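Local coordinates for predicted acyltransferase with acyl-CoA N-acyltransferase domain (Escherichia coli, PDB 4RS2), which binds coenzyme A and probably transfers acyl groups as a GNAT-family enzyme; when overexpressed, it suppresses silencing by small RNAs, at residues Arg51-Leu56 with His177-Arg182; Leu58-Thr63 with Val109-Asp114; Ser155-His160 with Gly172-His177. All coordinates share one frame; numbering follows the deposited sequence.

From the N terminus, the chain runs through strand 18-21 and two helices before contact 1 opens at the end of helix 42-53. Contact 2 opens just afterwards on strand 58-63 and closes on helix 104-118, laying that helix against the sheet. Contact 3 opens and closes later, between strands 157-161 and 172-175. Contacts 2 and 3 thus follow each other in series, and both nest inside the long loop that contact 1 closes last, when His177-Arg182 returns to Arg51-Leu56. His177 belongs to contacts 1 and 3. Contacts 2 and 3 reach the same sheet and meet where Leu113 CD2 packs 3.5 Å from His160 CD2.

Contact 1 of 3, residues Arg51-Leu56 with His177-Arg182; sequences REDGFL and HEHFNR
Phe55 and His177 form the tight side of this contact, with ring centroids 4.0 Å apart. Their planes are inclined by 32°, an oblique pairing. The imidazole meets one face of the phenyl ring with its CD2-NE2 side, off-centre toward the rim, and His177 NE2 comes within 3.3 Å of Phe55 CE2. The imidazole is presented this way because His177 CG lies anti to the backbone N (chi1 -173°). Its rotation is restrained by the bond of 3.0 Å from His179 N to His177 ND1, although that N-H comes in tilted from the ring plane. The histidine thus touches Phe55 with its CD2-NE2 flank and takes the N-H of His179 on ND1.

Both segments follow regular structure: one leaves helix 42-53, the other strand 172-175. Gly54, with positive phi, completes a Schellman motif that stops helix 42-53 and turns the chain so that Phe55 follows it. On the other side, residues 178-180 make a short 3-10 segment, with Phe180 N bonded to His177 O. The turn brings His179, two residues after His177, to the same side, facing the helix end, and His177 CE1 lies over a face of the His179 ring.

Toward solvent the contact narrows to a single polar link. His179 NE2 donates to the exposed Asp53 OD2 at 2.7 Å, but the bond is bent (141° at the hydrogen) and meets the carboxylate oxygen on its anti side, somewhat out of plane. On the backbone of the same histidine, His179 O accepts Arg182 NE at 2.7 Å, while Arg182 NH1 makes a salt bridge with Asp49, one helical turn before Asp53, so the loop is joined to helix 42-53 a second time.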
ATOM      1  N   ARG A  51      12.949  -1.363  -2.903  1.00 12.31           N
ATOM      2  CA  ARG A  51      13.319  -2.733  -3.134  1.00 14.60           C
ATOM      3  C   ARG A  51      14.827  -2.917  -3.124  1.00 15.02           C
ATOM      4  O   ARG A  51      15.350  -3.869  -2.523  1.00 15.11           O
ATOM      5  CB  ARG A  51      12.774  -3.220  -4.477  1.00 15.74           C
ATOM      6  CG  ARG A  51      13.086  -4.690  -4.744  1.00 17.99           C
ATOM      7  CD  ARG A  51      12.549  -5.181  -6.082  1.00 19.24           C
ATOM      8  NE  ARG A  51      11.107  -5.047  -6.251  1.00 19.18           N
ATOM      9  CZ  ARG A  51      10.526  -4.174  -7.073  1.00 18.78           C
ATOM     10  NH1 ARG A  51      11.279  -3.345  -7.798  1.00 19.11           N
ATOM     11  NH2 ARG A  51       9.196  -4.143  -7.170  1.00 18.65           N
ATOM     12  N   GLU A  52      15.515  -2.015  -3.808  1.00 16.08           N
ATOM     13  CA  GLU A  52      16.953  -2.124  -3.935  1.00 18.20           C
ATOM     14  C   GLU A  52      17.630  -2.062  -2.578  1.00 17.05           C
ATOM     15  O   GLU A  52      18.620  -2.775  -2.330  1.00 18.31           O
ATOM     16  CB  GLU A  52      17.486  -1.027  -4.845  1.00 22.12           C
ATOM     17  CG  GLU A  52      18.979  -1.154  -5.134  1.00 26.63           C
ATOM     18  CD  GLU A  52      19.552   0.088  -5.779  1.00 31.29           C
ATOM     19  OE1 GLU A  52      18.875   0.689  -6.640  1.00 35.52           O
ATOM     20  OE2 GLU A  52      20.690   0.466  -5.426  1.00 40.00           O
ATOM     21  N   ASP A  53      17.102  -1.233  -1.683  1.00 15.02           N
ATOM     22  CA  ASP A  53      17.735  -1.023  -0.382  1.00 14.64           C
ATOM     23  C   ASP A  53      17.177  -1.890   0.774  1.00 14.54           C
ATOM     24  O   ASP A  53      17.622  -1.769   1.916  1.00 14.99           O
ATOM     25  CB  ASP A  53      17.684   0.459  -0.066  1.00 14.54           C
ATOM     26  CG  ASP A  53      18.524   1.285  -1.047  1.00 15.92           C
ATOM     27  OD1 ASP A  53      19.668   0.891  -1.333  1.00 17.35           O
ATOM     28  OD2 ASP A  53      18.066   2.341  -1.522  1.00 15.93           O
ATOM     29  N   GLY A  54      16.211  -2.767   0.479  1.00 14.65           N
ATOM     30  CA  GLY A  54      15.646  -3.667   1.506  1.00 14.81           C
ATOM     31  C   GLY A  54      14.603  -3.103   2.445  1.00 14.90           C
ATOM     32  O   GLY A  54      14.472  -3.524   3.602  1.00 16.74           O
ATOM     33  N   PHE A  55      13.834  -2.128   1.963  1.00 13.09           N
ATOM     34  CA  PHE A  55      12.775  -1.504   2.749  1.00 12.46           C
ATOM     35  C   PHE A  55      11.371  -1.713   2.154  1.00 11.19           C
ATOM     36  O   PHE A  55      10.439  -0.989   2.444  1.00 11.24           O
ATOM     37  CB  PHE A  55      13.076  -0.035   2.980  1.00 12.38           C
ATOM     38  CG  PHE A  55      14.296   0.163   3.801  1.00 13.37           C
ATOM     39  CD1 PHE A  55      14.244  -0.058   5.150  1.00 14.54           C
ATOM     40  CD2 PHE A  55      15.508   0.454   3.218  1.00 14.76           C
ATOM     41  CE1 PHE A  55      15.353   0.100   5.929  1.00 14.66           C
ATOM     42  CE2 PHE A  55      16.635   0.594   3.989  1.00 15.58           C
ATOM     43  CZ  PHE A  55      16.554   0.408   5.345  1.00 14.98           C
ATOM     44  N   LEU A  56      11.235  -2.718   1.306  1.00 12.48           N
ATOM     45  CA  LEU A  56       9.937  -3.103   0.771  1.00 13.92           C
ATOM     46  C   LEU A  56       9.530  -4.320   1.600  1.00 13.73           C
ATOM     47  O   LEU A  56      10.000  -5.416   1.327  1.00 16.55           O
ATOM     48  CB  LEU A  56      10.049  -3.422  -0.729  1.00 17.00           C
ATOM     49  CG  LEU A  56       8.821  -3.358  -1.633  1.00 20.17           C
ATOM     50  CD1 LEU A  56       8.155  -1.999  -1.604  1.00 21.61           C
ATOM     51  CD2 LEU A  56       9.212  -3.691  -3.062  1.00 21.44           C
ATOM     52  N   HIS A 177      10.271   5.577   5.671  1.00 10.63           N
ATOM     53  CA  HIS A 177      11.656   5.559   5.270  1.00 10.91           C
ATOM     54  C   HIS A 177      11.962   6.830   4.470  1.00 10.68           C
ATOM     55  O   HIS A 177      11.071   7.419   3.823  1.00 10.68           O
ATOM     56  CB  HIS A 177      11.872   4.364   4.400  1.00 11.36           C
ATOM     57  CG  HIS A 177      13.295   4.145   4.065  1.00 12.43           C
ATOM     58  ND1 HIS A 177      13.868   4.634   2.915  1.00 12.78           N
ATOM     59  CD2 HIS A 177      14.292   3.546   4.762  1.00 14.13           C
ATOM     60  CE1 HIS A 177      15.145   4.303   2.891  1.00 14.00           C
ATOM     61  NE2 HIS A 177      15.425   3.651   4.004  1.00 14.88           N
ATOM     62  N   GLU A 178      13.201   7.274   4.504  1.00 11.41           N
ATOM     63  CA  GLU A 178      13.559   8.514   3.810  1.00 12.09           C
ATOM     64  C   GLU A 178      13.318   8.491   2.312  1.00 11.39           C
ATOM     65  O   GLU A 178      13.223   9.550   1.707  1.00 10.85           O
ATOM     66  CB  GLU A 178      14.998   8.871   4.121  1.00 14.31           C
ATOM     67  CG  GLU A 178      16.002   7.873   3.611  1.00 17.23           C
ATOM     68  CD  GLU A 178      17.390   8.188   4.076  1.00 21.10           C
ATOM     69  OE1 GLU A 178      17.968   9.153   3.548  1.00 25.50           O
ATOM     70  OE2 GLU A 178      17.891   7.461   4.954  1.00 25.59           O
ATOM     71  N   HIS A 179      13.197   7.312   1.697  1.00 10.46           N
ATOM     72  CA  HIS A 179      12.916   7.248   0.265  1.00 10.70           C
ATOM     73  C   HIS A 179      11.585   7.891  -0.076  1.00 10.11           C
ATOM     74  O   HIS A 179      11.339   8.251  -1.231  1.00 11.87           O
ATOM     75  CB  HIS A 179      12.920   5.809  -0.282  1.00 11.31           C
ATOM     76  CG  HIS A 179      14.277   5.204  -0.394  1.00 12.22           C
ATOM     77  ND1 HIS A 179      15.413   5.950  -0.641  1.00 13.59           N
ATOM     78  CD2 HIS A 179      14.673   3.911  -0.408  1.00 12.71           C
ATOM     79  CE1 HIS A 179      16.450   5.144  -0.725  1.00 13.86           C
ATOM     80  NE2 HIS A 179      16.032   3.905  -0.581  1.00 13.76           N
ATOM     81  N   PHE A 180      10.742   8.093   0.928  1.00  9.86           N
ATOM     82  CA  PHE A 180       9.442   8.779   0.710  1.00  9.82           C
ATOM     83  C   PHE A 180       9.534  10.300   0.619  1.00 10.96           C
ATOM     84  O   PHE A 180       8.529  10.965   0.315  1.00 12.29           O
ATOM     85  CB  PHE A 180       8.439   8.386   1.796  1.00  9.62           C
ATOM     86  CG  PHE A 180       7.788   7.046   1.565  1.00  9.11           C
ATOM     87  CD1 PHE A 180       8.437   5.884   1.926  1.00  9.29           C
ATOM     88  CD2 PHE A 180       6.541   6.953   0.973  1.00  9.39           C
ATOM     89  CE1 PHE A 180       7.865   4.672   1.720  1.00  9.85           C
ATOM     90  CE2 PHE A 180       5.962   5.731   0.751  1.00  9.76           C
ATOM     91  CZ  PHE A 180       6.624   4.581   1.138  1.00 10.00           C
ATOM     92  N   ASN A 181      10.709  10.858   0.910  1.00 11.31           N
ATOM     93  CA  ASN A 181      10.890  12.310   0.905  1.00 13.01           C
ATOM     94  C   ASN A 181      11.241  12.819  -0.476  1.00 14.20           C
ATOM     95  O   ASN A 181      12.187  13.581  -0.649  1.00 19.98           O
ATOM     96  CB  ASN A 181      11.973  12.679   1.905  1.00 15.65           C
ATOM     97  CG  ASN A 181      11.596  12.280   3.329  1.00 18.90           C
ATOM     98  OD1 ASN A 181      10.411  12.133   3.647  1.00 23.20           O
ATOM     99  ND2 ASN A 181      12.583  12.047   4.168  1.00 22.38           N
ATOM    100  N   ARG A 182      10.493  12.360  -1.455  1.00 13.17           N
ATOM    101  CA  ARG A 182      10.652  12.772  -2.835  1.00 12.72           C
ATOM    102  C   ARG A 182       9.346  13.470  -3.182  1.00 12.20           C
ATOM    103  O   ARG A 182       8.318  13.221  -2.556  1.00 13.07           O
ATOM    104  CB  ARG A 182      10.886  11.570  -3.763  1.00 12.74           C
ATOM    105  CG  ARG A 182       9.750  10.588  -3.819  1.00 12.46           C
ATOM    106  CD  ARG A 182      10.150   9.411  -4.662  1.00 13.23           C
ATOM    107  NE  ARG A 182      11.152   8.617  -3.950  1.00 13.40           N
ATOM    108  CZ  ARG A 182      12.254   8.083  -4.475  1.00 14.58           C
ATOM    109  NH1 ARG A 182      13.035   7.354  -3.696  1.00 13.81           N
ATOM    110  NH2 ARG A 182      12.613   8.287  -5.745  1.00 15.70           N
TER

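Contact 2 of 3, residues Leu58-Thr63 with Val109-Asp114; sequences LGLVAT and VYEGLD
Leu60 reaches from strand 58-63 to the backbone of helix 104-118, where its CD1 methyl lies 3.5 Å from Gly112 N. These two residues account for most of the surface buried here. Leu60 CG stands anti to its carbonyl carbon (chi1 -63°) and CD1 is carried on toward the helix, so one methyl does the touching. Gly112 brings no side chain to the interface; the methyl meets the main chain of the helix itself. Accordingly the backbones come close at this point, with Leu60 CA only 6.9 Å from Gly112 CA. The axes of the two short segments approach to 9.3 Å and run in roughly opposed directions, at 147°.

Helix 104-118 connects strand 87-95 to its parallel neighbour 123-127, the beta-alpha-beta crossover of the GNAT fold. In this family the turn leading into the helix receives the pyrophosphate of coenzyme A. The present contact is on a later turn, with the side chain of Glu111 about 12 Å from the bound cofactor, and works as packing of the helix against a strand of the sheet beyond the crossover pair.

Glu111 contributes the third share, at the margin of the leucine. Its aliphatic stem runs obliquely past Leu60; in the conformer described, Glu111 CB is 3.9 Å from Leu60 CD1, but the residue was modelled in two, so its outer part is less certain. Glu111 also touches Ile19 of strand 18-21, the neighbour of strand 58-63. Two residues earlier on the strand, Leu58 adds a looser touch, its CD2 methyl resting 4.2 Å from Gly112 O. The strand is hydrogen-bonded on both edges, Leu60 to Val73 and Val61 to Arg20.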
ATOM      1  N   LEU A  58       6.576  -5.840   1.979  1.00 10.14           N
ATOM      2  CA  LEU A  58       5.714  -6.776   1.287  1.00 10.44           C
ATOM      3  C   LEU A  58       5.170  -6.059   0.053  1.00 10.35           C
ATOM      4  O   LEU A  58       4.869  -4.880   0.121  1.00 10.71           O
ATOM      5  CB  LEU A  58       4.557  -7.245   2.185  1.00 11.25           C
ATOM      6  CG  LEU A  58       3.518  -8.190   1.552  1.00 12.94           C
ATOM      7  CD1 LEU A  58       4.167  -9.517   1.206  1.00 13.65           C
ATOM      8  CD2 LEU A  58       2.347  -8.394   2.502  1.00 14.14           C
ATOM      9  N   GLY A  59       5.118  -6.785  -1.057  1.00 10.86           N
ATOM     10  CA  GLY A  59       4.512  -6.313  -2.288  1.00 10.62           C
ATOM     11  C   GLY A  59       3.640  -7.433  -2.819  1.00 11.16           C
ATOM     12  O   GLY A  59       4.011  -8.596  -2.723  1.00 11.55           O
ATOM     13  N   LEU A  60       2.459  -7.083  -3.308  1.00 10.87           N
ATOM     14  CA  LEU A  60       1.544  -8.054  -3.879  1.00 12.24           C
ATOM     15  C   LEU A  60       1.228  -7.585  -5.257  1.00 12.13           C
ATOM     16  O   LEU A  60       1.001  -6.379  -5.475  1.00 11.68           O
ATOM     17  CB  LEU A  60       0.228  -8.164  -3.089  1.00 13.00           C
ATOM     18  CG  LEU A  60       0.239  -8.636  -1.633  1.00 14.27           C
ATOM     19  CD1 LEU A  60      -1.187  -8.901  -1.197  1.00 15.25           C
ATOM     20  CD2 LEU A  60       1.059  -9.881  -1.426  1.00 15.30           C
ATOM     21  N   VAL A  61       1.250  -8.538  -6.190  1.00 12.16           N
ATOM     22  CA  VAL A  61       0.887  -8.250  -7.563  1.00 12.73           C
ATOM     23  C   VAL A  61      -0.397  -8.937  -7.915  1.00 14.02           C
ATOM     24  O   VAL A  61      -0.700 -10.015  -7.384  1.00 14.41           O
ATOM     25  CB  VAL A  61       1.943  -8.706  -8.620  1.00 14.19           C
ATOM     26  CG1 VAL A  61       3.225  -7.909  -8.508  1.00 13.91           C
ATOM     27  CG2 VAL A  61       2.243 -10.178  -8.516  1.00 14.75           C
ATOM     28  N   ALA A  62      -1.155  -8.300  -8.800  1.00 13.89           N
ATOM     29  CA  ALA A  62      -2.302  -8.929  -9.453  1.00 14.80           C
ATOM     30  C   ALA A  62      -1.804  -9.147 -10.878  1.00 15.23           C
ATOM     31  O   ALA A  62      -1.194  -8.249 -11.494  1.00 14.12           O
ATOM     32  CB  ALA A  62      -3.505  -8.026  -9.463  1.00 14.65           C
ATOM     33  N   THR A  63      -2.048 -10.324 -11.429  1.00 17.55           N
ATOM     34  CA  THR A  63      -1.589 -10.633 -12.787  1.00 19.54           C
ATOM     35  C   THR A  63      -2.720 -11.170 -13.640  1.00 20.93           C
ATOM     36  O   THR A  63      -3.693 -11.682 -13.116  1.00 20.64           O
ATOM     37  CB  THR A  63      -0.446 -11.650 -12.782  1.00 21.31           C
ATOM     38  OG1 THR A  63      -0.929 -12.883 -12.248  1.00 23.59           O
ATOM     39  CG2 THR A  63       0.727 -11.138 -11.980  1.00 20.00           C
ATOM     40  N   VAL A 109      -5.668  -4.689  -1.266  1.00  8.91           N
ATOM     41  CA  VAL A 109      -5.547  -4.140   0.073  1.00  9.02           C
ATOM     42  C   VAL A 109      -5.975  -5.182   1.118  1.00  8.74           C
ATOM     43  O   VAL A 109      -5.296  -5.388   2.141  1.00  9.38           O
ATOM     44  CB  VAL A 109      -6.385  -2.848   0.206  1.00  8.82           C
ATOM     45  CG1 VAL A 109      -6.361  -2.308   1.641  1.00  9.40           C
ATOM     46  CG2 VAL A 109      -5.859  -1.815  -0.773  1.00  9.00           C
ATOM     47  N   TYR A 110      -7.085  -5.859   0.871  1.00  9.07           N
ATOM     48  CA  TYR A 110      -7.562  -6.848   1.837  1.00  9.96           C
ATOM     49  C   TYR A 110      -6.529  -7.944   2.058  1.00 10.55           C
ATOM     50  O   TYR A 110      -6.220  -8.298   3.191  1.00 10.51           O
ATOM     51  CB  TYR A 110      -8.910  -7.494   1.420  1.00 10.75           C
ATOM     52  CG  TYR A 110      -9.392  -8.463   2.476  1.00 11.84           C
ATOM     53  CD1 TYR A 110     -10.126  -8.021   3.554  1.00 12.71           C
ATOM     54  CD2 TYR A 110      -9.084  -9.805   2.409  1.00 12.52           C
ATOM     55  CE1 TYR A 110     -10.535  -8.886   4.562  1.00 13.84           C
ATOM     56  CE2 TYR A 110      -9.501 -10.685   3.397  1.00 14.19           C
ATOM     57  CZ  TYR A 110     -10.231 -10.214   4.472  1.00 14.50           C
ATOM     58  OH  TYR A 110     -10.673 -11.084   5.476  1.00 17.43           O
ATOM     59  N   GLU A 111      -6.014  -8.499   0.960  0.50 11.39           N
ATOM     60  CA  GLU A 111      -5.040  -9.587   1.054  0.50 11.81           C
ATOM     61  C   GLU A 111      -3.750  -9.085   1.678  0.50 11.29           C
ATOM     62  O   GLU A 111      -3.110  -9.802   2.438  0.50 11.36           O
ATOM     63  CB  GLU A 111      -4.761 -10.262  -0.303  0.50 12.99           C
ATOM     64  CG  GLU A 111      -3.693 -11.352  -0.195  0.50 13.90           C
ATOM     65  CD  GLU A 111      -3.648 -12.334  -1.366  0.50 15.83           C
ATOM     66  OE1 GLU A 111      -4.631 -12.441  -2.147  0.50 15.88           O
ATOM     67  OE2 GLU A 111      -2.612 -13.031  -1.486  0.50 17.75           O
ATOM     68  N   GLY A 112      -3.354  -7.862   1.349  1.00 10.19           N
ATOM     69  CA  GLY A 112      -2.145  -7.282   1.946  1.00 10.11           C
ATOM     70  C   GLY A 112      -2.259  -7.243   3.464  1.00  9.95           C
ATOM     71  O   GLY A 112      -1.390  -7.697   4.211  1.00  9.39           O
ATOM     72  N   LEU A 113      -3.351  -6.650   3.922  1.00  9.81           N
ATOM     73  CA  LEU A 113      -3.617  -6.526   5.337  1.00 10.79           C
ATOM     74  C   LEU A 113      -3.746  -7.890   6.010  1.00 11.14           C
ATOM     75  O   LEU A 113      -3.274  -8.072   7.140  1.00 12.05           O
ATOM     76  CB  LEU A 113      -4.840  -5.639   5.594  1.00 11.69           C
ATOM     77  CG  LEU A 113      -4.512  -4.123   5.736  1.00 12.26           C
ATOM     78  CD1 LEU A 113      -3.702  -3.545   4.566  1.00 12.10           C
ATOM     79  CD2 LEU A 113      -5.751  -3.273   6.021  1.00 12.56           C
ATOM     80  N   ASP A 114      -4.389  -8.840   5.335  1.00 11.30           N
ATOM     81  CA  ASP A 114      -4.547 -10.192   5.895  1.00 13.23           C
ATOM     82  C   ASP A 114      -3.185 -10.882   6.052  1.00 13.11           C
ATOM     83  O   ASP A 114      -2.930 -11.514   7.072  1.00 13.15           O
ATOM     84  CB  ASP A 114      -5.446 -11.014   4.993  1.00 14.84           C
ATOM     85  CG  ASP A 114      -5.855 -12.313   5.618  1.00 18.35           C
ATOM     86  OD1 ASP A 114      -6.530 -12.268   6.666  1.00 21.75           O
ATOM     87  OD2 ASP A 114      -5.516 -13.356   5.043  1.00 24.67           O
TER

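Contact 3 of 3, residues Ser155-His160 with Gly172-His177; sequences SAFQVH and GLVEYH
The side chain of Phe157 swings out with CG opposite the backbone N (chi1 -170°), which carries the far rim of its ring to Val174 and Tyr176. Tyr176 differs, with CG anti to its carbonyl carbon (chi1 -75°), and so sends its ring back across the interval between the strands. The two aromatic side chains run antiparallel past one another and meet edge against edge: Phe157 CE1 is 3.6 Å from Tyr176 OH and 3.9 Å from Tyr176 CE1. Tyr176 OH lies near the plane of the Phe157 ring, and Phe157 CE1 near that of the tyrosine ring. At its tip the phenylalanine rests against the branch point of a valine, Phe157 CZ lying 3.9 Å from Val174 CB with both methyls close by.

The contacting strands are not paired with each other; Phe157 CA and Val174 CA are 10.0 Å apart. Strand 157-161 pairs antiparallel with 123-127, whereas 172-175 pairs antiparallel with 69-80, so these side chains join strands of one mixed sheet of the GNAT domain that have different partners. Val125 touches both Phe157 and Tyr176, and Val78 lies against Val174 and Tyr176, extending the apolar cluster. Near the strand's start, Gln158 NE2 reaches back to Ala156 O, just before the strand, in an almost straight bond of 2.9 Å from above the carbonyl plane.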
ATOM      1  N   SER A 155      -5.940  15.593   6.720  1.00 18.14           N
ATOM      2  CA  SER A 155      -7.169  15.059   6.175  1.00 19.21           C
ATOM      3  C   SER A 155      -6.978  13.783   5.363  1.00 17.54           C
ATOM      4  O   SER A 155      -7.970  13.151   5.030  1.00 19.29           O
ATOM      5  CB  SER A 155      -7.867  16.080   5.279  1.00 22.34           C
ATOM      6  OG  SER A 155      -7.182  16.203   4.044  1.00 26.78           O
ATOM      7  N   ALA A 156      -5.724  13.421   5.054  1.00 14.44           N
ATOM      8  CA  ALA A 156      -5.398  12.289   4.184  1.00 13.21           C
ATOM      9  C   ALA A 156      -4.620  11.177   4.888  1.00 11.55           C
ATOM     10  O   ALA A 156      -4.563  10.056   4.394  1.00 10.82           O
ATOM     11  CB  ALA A 156      -4.607  12.774   2.979  1.00 14.31           C
ATOM     12  N   PHE A 157      -3.990  11.479   6.026  1.00 10.48           N
ATOM     13  CA  PHE A 157      -3.211  10.450   6.725  1.00  9.45           C
ATOM     14  C   PHE A 157      -4.141   9.560   7.509  1.00  9.37           C
ATOM     15  O   PHE A 157      -4.975  10.047   8.289  1.00  9.64           O
ATOM     16  CB  PHE A 157      -2.128  11.032   7.617  1.00  9.76           C
ATOM     17  CG  PHE A 157      -1.166  10.017   8.144  1.00  9.66           C
ATOM     18  CD1 PHE A 157      -0.521   9.142   7.285  1.00  9.33           C
ATOM     19  CD2 PHE A 157      -0.854   9.942   9.492  1.00  9.84           C
ATOM     20  CE1 PHE A 157       0.378   8.234   7.743  1.00  8.94           C
ATOM     21  CE2 PHE A 157       0.076   9.010   9.952  1.00 10.03           C
ATOM     22  CZ  PHE A 157       0.682   8.153   9.071  1.00  9.78           C
ATOM     23  N   GLN A 158      -4.056   8.258   7.237  1.00  8.77           N
ATOM     24  CA  GLN A 158      -5.009   7.286   7.790  1.00  9.17           C
ATOM     25  C   GLN A 158      -4.349   6.029   8.335  1.00  9.21           C
ATOM     26  O   GLN A 158      -3.195   5.732   8.051  1.00  8.95           O
ATOM     27  CB  GLN A 158      -6.001   6.891   6.675  1.00  9.66           C
ATOM     28  CG  GLN A 158      -6.891   8.061   6.206  1.00 10.47           C
ATOM     29  CD  GLN A 158      -7.540   7.834   4.867  1.00 10.80           C
ATOM     30  OE1 GLN A 158      -8.550   7.163   4.751  1.00 10.88           O
ATOM     31  NE2 GLN A 158      -6.946   8.415   3.834  1.00 11.28           N
ATOM     32  N   VAL A 159      -5.115   5.296   9.139  1.00  9.13           N
ATOM     33  CA  VAL A 159      -4.597   4.117   9.803  1.00  9.43           C
ATOM     34  C   VAL A 159      -5.650   3.010   9.850  1.00  9.39           C
ATOM     35  O   VAL A 159      -6.865   3.267   9.938  1.00  9.74           O
ATOM     36  CB  VAL A 159      -4.132   4.468  11.230  1.00  9.79           C
ATOM     37  CG1 VAL A 159      -5.304   4.923  12.087  1.00 10.30           C
ATOM     38  CG2 VAL A 159      -3.376   3.311  11.853  1.00 10.31           C
ATOM     39  N   HIS A 160      -5.162   1.779   9.747  1.00  9.64           N
ATOM     40  CA  HIS A 160      -5.981   0.574   9.847  1.00 10.93           C
ATOM     41  C   HIS A 160      -5.285  -0.355  10.837  1.00 11.09           C
ATOM     42  O   HIS A 160      -4.215  -0.855  10.564  1.00 10.34           O
ATOM     43  CB  HIS A 160      -6.108  -0.127   8.487  1.00 11.56           C
ATOM     44  CG  HIS A 160      -7.220  -1.138   8.410  1.00 12.22           C
ATOM     45  ND1 HIS A 160      -7.384  -2.162   9.319  1.00 12.73           N
ATOM     46  CD2 HIS A 160      -8.223  -1.284   7.503  1.00 12.67           C
ATOM     47  CE1 HIS A 160      -8.461  -2.872   8.997  1.00 13.62           C
ATOM     48  NE2 HIS A 160      -8.969  -2.374   7.886  1.00 14.36           N
ATOM     49  N   GLY A 172       1.646  10.033  18.150  1.00 12.64           N
ATOM     50  CA  GLY A 172       2.772  10.826  17.714  1.00 12.33           C
ATOM     51  C   GLY A 172       3.134  10.718  16.250  1.00 11.84           C
ATOM     52  O   GLY A 172       2.300  10.387  15.414  1.00 11.28           O
ATOM     53  N   LEU A 173       4.402  10.979  15.966  1.00 11.74           N
ATOM     54  CA  LEU A 173       4.902  11.005  14.614  1.00 12.52           C
ATOM     55  C   LEU A 173       5.230   9.629  14.080  1.00 11.66           C
ATOM     56  O   LEU A 173       6.070   8.894  14.641  1.00 12.23           O
ATOM     57  CB  LEU A 173       6.139  11.900  14.523  1.00 13.82           C
ATOM     58  CG  LEU A 173       6.846  11.896  13.172  1.00 15.26           C
ATOM     59  CD1 LEU A 173       5.992  12.505  12.075  1.00 15.68           C
ATOM     60  CD2 LEU A 173       8.127  12.675  13.338  1.00 16.39           C
ATOM     61  N   VAL A 174       4.573   9.289  12.965  1.00 10.86           N
ATOM     62  CA  VAL A 174       4.797   8.054  12.263  1.00 10.53           C
ATOM     63  C   VAL A 174       5.769   8.407  11.149  1.00 10.65           C
ATOM     64  O   VAL A 174       5.446   9.205  10.273  1.00 10.96           O
ATOM     65  CB  VAL A 174       3.489   7.496  11.669  1.00 10.40           C
ATOM     66  CG1 VAL A 174       3.777   6.251  10.854  1.00 10.03           C
ATOM     67  CG2 VAL A 174       2.448   7.279  12.769  1.00  9.74           C
ATOM     68  N   GLU A 175       6.959   7.808  11.176  0.50 14.09           N
ATOM     69  CA  GLU A 175       7.993   8.091  10.199  0.50 13.74           C
ATOM     70  C   GLU A 175       8.149   6.993   9.159  0.50 12.24           C
ATOM     71  O   GLU A 175       8.328   5.815   9.497  0.50 12.35           O
ATOM     72  CB  GLU A 175       9.320   8.299  10.917  0.50 14.87           C
ATOM     73  CG  GLU A 175       9.486   9.687  11.533  0.50 16.34           C
ATOM     74  CD  GLU A 175      10.237  10.649  10.642  0.50 16.47           C
ATOM     75  OE1 GLU A 175       9.837  10.898   9.495  0.50 16.28           O
ATOM     76  OE2 GLU A 175      11.249  11.163  11.108  0.50 18.28           O
ATOM     77  N   TYR A 176       8.079   7.400   7.890  1.00 11.23           N
ATOM     78  CA  TYR A 176       8.306   6.492   6.766  1.00 10.87           C
ATOM     79  C   TYR A 176       9.820   6.508   6.494  1.00 10.67           C
ATOM     80  O   TYR A 176      10.575   7.330   7.016  1.00 11.48           O
ATOM     81  CB  TYR A 176       7.598   6.971   5.508  1.00 10.58           C
ATOM     82  CG  TYR A 176       6.097   6.812   5.415  1.00 10.88           C
ATOM     83  CD1 TYR A 176       5.243   7.579   6.192  1.00 11.14           C
ATOM     84  CD2 TYR A 176       5.529   5.998   4.456  1.00 10.74           C
ATOM     85  CE1 TYR A 176       3.855   7.460   6.073  1.00 11.77           C
ATOM     86  CE2 TYR A 176       4.157   5.872   4.323  1.00 11.22           C
ATOM     87  CZ  TYR A 176       3.321   6.608   5.134  1.00 11.36           C
ATOM     88  OH  TYR A 176       1.966   6.555   5.019  1.00 12.11           O
ATOM     89  N   HIS A 177      10.271   5.577   5.671  1.00 10.63           N
ATOM     90  CA  HIS A 177      11.656   5.559   5.270  1.00 10.91           C
ATOM     91  C   HIS A 177      11.962   6.830   4.470  1.00 10.68           C
ATOM     92  O   HIS A 177      11.071   7.419   3.823  1.00 10.68           O
ATOM     93  CB  HIS A 177      11.872   4.364   4.400  1.00 11.36           C
ATOM     94  CG  HIS A 177      13.295   4.145   4.065  1.00 12.43           C
ATOM     95  ND1 HIS A 177      13.868   4.634   2.915  1.00 12.78           N
ATOM     96  CD2 HIS A 177      14.292   3.546   4.762  1.00 14.13           C
ATOM     97  CE1 HIS A 177      15.145   4.303   2.891  1.00 14.00           C
ATOM     98  NE2 HIS A 177      15.425   3.651   4.004  1.00 14.88           N
TER